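Long-range contact in cycloalternan-forming enzyme (Listeria monocytogenes serovar 1/2a, PDB 5F7U), which belongs to glycoside hydrolase family 31, joining a TIM-barrel domain to beta-rich domains that include a family 6 carbohydrate-binding module: residues Gly959-Gly964 against Asn1055-Val1060. The protein carries 1 engineered substitution. Residues are numbered along the deposited sequence; the frame is centred on the assembly and turned at random.
Sequences GYTGTG and NFDHVV. With MG (magnesium ion), chain G; GLC (alpha-D-glucopyranose), chain D; GLC (alpha-D-glucopyranose), chain B.
The imidazole of His1058 meets Thr961 at its edge: ND1 donates to OG1 of Thr961 at 2.6 Å, with the hydroxyl oxygen only 8° out of the ring plane. CG2 of Thr961 lies 3.9 Å from CE1 of His1058. Across the loop, one face of the Tyr960 ring carries CA of Gly964, 3.5 Å above the plane and offset toward the rim, while Gly962 O sits in plane at the ring's edge. This is the magnesium site of a family 6 carbohydrate-binding module, a beta-sandwich in which the loop 959-964 folds over strand 1054-1062; the site probably has a structural role, as the metal site does in relatives. The carboxylate of Asp1057, its CG anti to the backbone N (chi1 -173°), reaches the loop. Asp1057 OD1 binds the magnesium ion at 2.2 Å, as do the carbonyl oxygens of Thr961 and Gly964; Glu942 and Glu944 complete the site. The shared cation brings these oxygens close together, and it probably offsets their mutual repulsion. Asp1057 OD2 accepts the N-H of Thr961 on its syn lone pair (3.0 Å, 161°) and also forms a salt bridge with Arg994, which in turn donates to Gly959 O; the same N-H bonds weakly to Asp1057 OD1. Asp1057 and His1058 both face Arg994 in a classic beta bulge of the strand, and both start out toward the loop from the backbone. Each segment also touches a glucose. Thr963 OG1 shares a hydrogen bond with O3 of the chain B glucose. Asn1055 takes a two-point grip on the chain D glucose: Asn1055 OD1 accepts from glucose O4 at 2.7 Å, and Asn1055 ND2 donates to glucose O3 at 2.8 Å.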
loop_
_atom_site.group_PDB
_atom_site.type_symbol
_atom_site.label_atom_id
_atom_site.label_comp_id
_atom_site.label_asym_id
_atom_site.label_seq_id
_atom_site.Cartn_x
_atom_site.Cartn_y
_atom_site.Cartn_z
ATOM N N GLY A 959 22.999 -2.008 -39.984
ATOM C CA GLY A 959 21.696 -1.772 -40.606
ATOM C C GLY A 959 20.523 -2.533 -40.020
ATOM O O GLY A 959 19.395 -2.326 -40.439
ATOM N N TYR A 960 20.795 -3.422 -39.061
ATOM C CA TYR A 960 19.759 -4.188 -38.363
ATOM C C TYR A 960 18.924 -3.282 -37.464
ATOM O O TYR A 960 19.351 -2.190 -37.084
ATOM C CB TYR A 960 20.393 -5.293 -37.494
ATOM C CG TYR A 960 21.456 -4.764 -36.544
ATOM C CD1 TYR A 960 21.109 -4.151 -35.320
ATOM C CD2 TYR A 960 22.815 -4.845 -36.880
ATOM C CE1 TYR A 960 22.089 -3.646 -34.470
ATOM C CE2 TYR A 960 23.800 -4.349 -36.031
ATOM C CZ TYR A 960 23.433 -3.757 -34.832
ATOM O OH TYR A 960 24.409 -3.272 -33.985
ATOM N N THR A 961 17.743 -3.763 -37.107
ATOM C CA THR A 961 16.958 -3.137 -36.063
ATOM C C THR A 961 17.166 -3.937 -34.768
ATOM O O THR A 961 17.630 -5.116 -34.789
ATOM C CB THR A 961 15.463 -3.022 -36.428
ATOM O OG1 THR A 961 14.893 -4.327 -36.499
ATOM C CG2 THR A 961 15.251 -2.276 -37.767
ATOM N N GLY A 962 16.802 -3.298 -33.655
ATOM C CA GLY A 962 17.048 -3.844 -32.322
ATOM C C GLY A 962 18.534 -3.792 -32.010
ATOM O O GLY A 962 19.229 -2.877 -32.446
ATOM N N THR A 963 19.023 -4.791 -31.273
ATOM C CA THR A 963 20.437 -4.839 -30.877
ATOM C C THR A 963 21.322 -5.680 -31.798
ATOM O O THR A 963 22.550 -5.707 -31.627
ATOM C CB THR A 963 20.599 -5.355 -29.430
ATOM O OG1 THR A 963 20.080 -6.693 -29.335
ATOM C CG2 THR A 963 19.890 -4.429 -28.430
ATOM N N GLY A 964 20.708 -6.363 -32.761
ATOM C CA GLY A 964 21.444 -7.202 -33.717
ATOM C C GLY A 964 20.532 -8.099 -34.537
ATOM O O GLY A 964 19.438 -7.684 -34.975
ATOM N N ASN A 1055 21.527 -14.119 -42.143
ATOM C CA ASN A 1055 21.424 -13.355 -40.899
ATOM C C ASN A 1055 19.991 -12.888 -40.792
ATOM O O ASN A 1055 19.434 -12.367 -41.755
ATOM C CB ASN A 1055 22.419 -12.199 -40.869
ATOM C CG ASN A 1055 23.853 -12.687 -40.810
ATOM O OD1 ASN A 1055 24.123 -13.772 -40.282
ATOM N ND2 ASN A 1055 24.779 -11.899 -41.355
ATOM N N PHE A 1056 19.385 -13.117 -39.632
ATOM C CA PHE A 1056 17.934 -12.942 -39.466
ATOM C C PHE A 1056 17.687 -11.779 -38.498
ATOM O O PHE A 1056 17.950 -11.889 -37.306
ATOM C CB PHE A 1056 17.360 -14.289 -38.994
ATOM C CG PHE A 1056 15.846 -14.351 -38.858
ATOM C CD1 PHE A 1056 14.987 -13.382 -39.399
ATOM C CD2 PHE A 1056 15.283 -15.455 -38.212
ATOM C CE1 PHE A 1056 13.594 -13.505 -39.251
ATOM C CE2 PHE A 1056 13.905 -15.583 -38.061
ATOM C CZ PHE A 1056 13.054 -14.616 -38.596
ATOM N N ASP A 1057 17.219 -10.653 -39.035
ATOM C CA ASP A 1057 17.069 -9.422 -38.251
ATOM C C ASP A 1057 15.806 -9.387 -37.375
ATOM O O ASP A 1057 15.879 -9.207 -36.160
ATOM C CB ASP A 1057 17.088 -8.192 -39.168
ATOM C CG ASP A 1057 17.112 -6.877 -38.387
ATOM O OD1 ASP A 1057 17.402 -6.874 -37.154
ATOM O OD2 ASP A 1057 16.829 -5.848 -39.026
ATOM N N HIS A 1058 14.656 -9.532 -38.013
ATOM C CA HIS A 1058 13.359 -9.336 -37.352
ATOM C C HIS A 1058 12.234 -9.817 -38.245
ATOM O O HIS A 1058 12.455 -10.087 -39.422
ATOM C CB HIS A 1058 13.130 -7.846 -36.978
ATOM C CG HIS A 1058 12.870 -6.919 -38.142
ATOM N ND1 HIS A 1058 13.456 -5.673 -38.232
ATOM C CD2 HIS A 1058 12.049 -7.018 -39.215
ATOM C CE1 HIS A 1058 13.016 -5.050 -39.312
ATOM N NE2 HIS A 1058 12.165 -5.847 -39.932
ATOM N N VAL A 1059 11.038 -9.909 -37.664
ATOM C CA VAL A 1059 9.800 -10.002 -38.444
ATOM C C VAL A 1059 8.869 -8.833 -38.123
ATOM O O VAL A 1059 8.866 -8.315 -36.997
ATOM C CB VAL A 1059 9.070 -11.374 -38.304
ATOM C CG1 VAL A 1059 9.972 -12.534 -38.744
ATOM C CG2 VAL A 1059 8.562 -11.598 -36.891
ATOM N N VAL A 1060 8.100 -8.408 -39.129
ATOM C CA VAL A 1060 7.058 -7.393 -38.964
ATOM C C VAL A 1060 5.740 -8.018 -39.398
ATOM O O VAL A 1060 5.691 -8.697 -40.437
ATOM C CB VAL A 1060 7.388 -6.090 -39.753
ATOM C CG1 VAL A 1060 6.177 -5.168 -39.849
ATOM C CG2 VAL A 1060 8.536 -5.353 -39.067
HETATM MG MG MG G . 17.269 -7.285 -34.985
HETATM C C1 GLC D . 29.610 -14.641 -43.118
HETATM C C2 GLC D . 28.907 -13.426 -42.493
HETATM C C3 GLC D . 28.043 -13.833 -41.291
HETATM C C4 GLC D . 27.071 -14.960 -41.647
HETATM C C5 GLC D . 27.886 -16.131 -42.203
HETATM C C6 GLC D . 27.034 -17.324 -42.595
HETATM O O1 GLC D . 30.703 -15.103 -42.295
HETATM O O2 GLC D . 29.860 -12.446 -42.075
HETATM O O3 GLC D . 27.361 -12.683 -40.799
HETATM O O4 GLC D . 26.327 -15.353 -40.483
HETATM O O5 GLC D . 28.657 -15.703 -43.350
HETATM O O6 GLC D . 27.934 -18.338 -43.049
HETATM C C1 GLC B . 19.207 -10.703 -26.000
HETATM C C2 GLC B . 19.917 -9.683 -26.902
HETATM C C3 GLC B . 20.476 -8.512 -26.087
HETATM C C4 GLC B . 19.400 -7.848 -25.231
HETATM C C5 GLC B . 18.690 -8.921 -24.406
HETATM C C6 GLC B . 17.521 -8.369 -23.607
HETATM O O2 GLC B . 20.948 -10.319 -27.667
HETATM O O3 GLC B . 21.019 -7.531 -26.967
HETATM O O4 GLC B . 19.990 -6.875 -24.352
HETATM O O5 GLC B . 18.207 -9.994 -25.242
HETATM O O6 GLC B . 17.018 -9.491 -22.870
#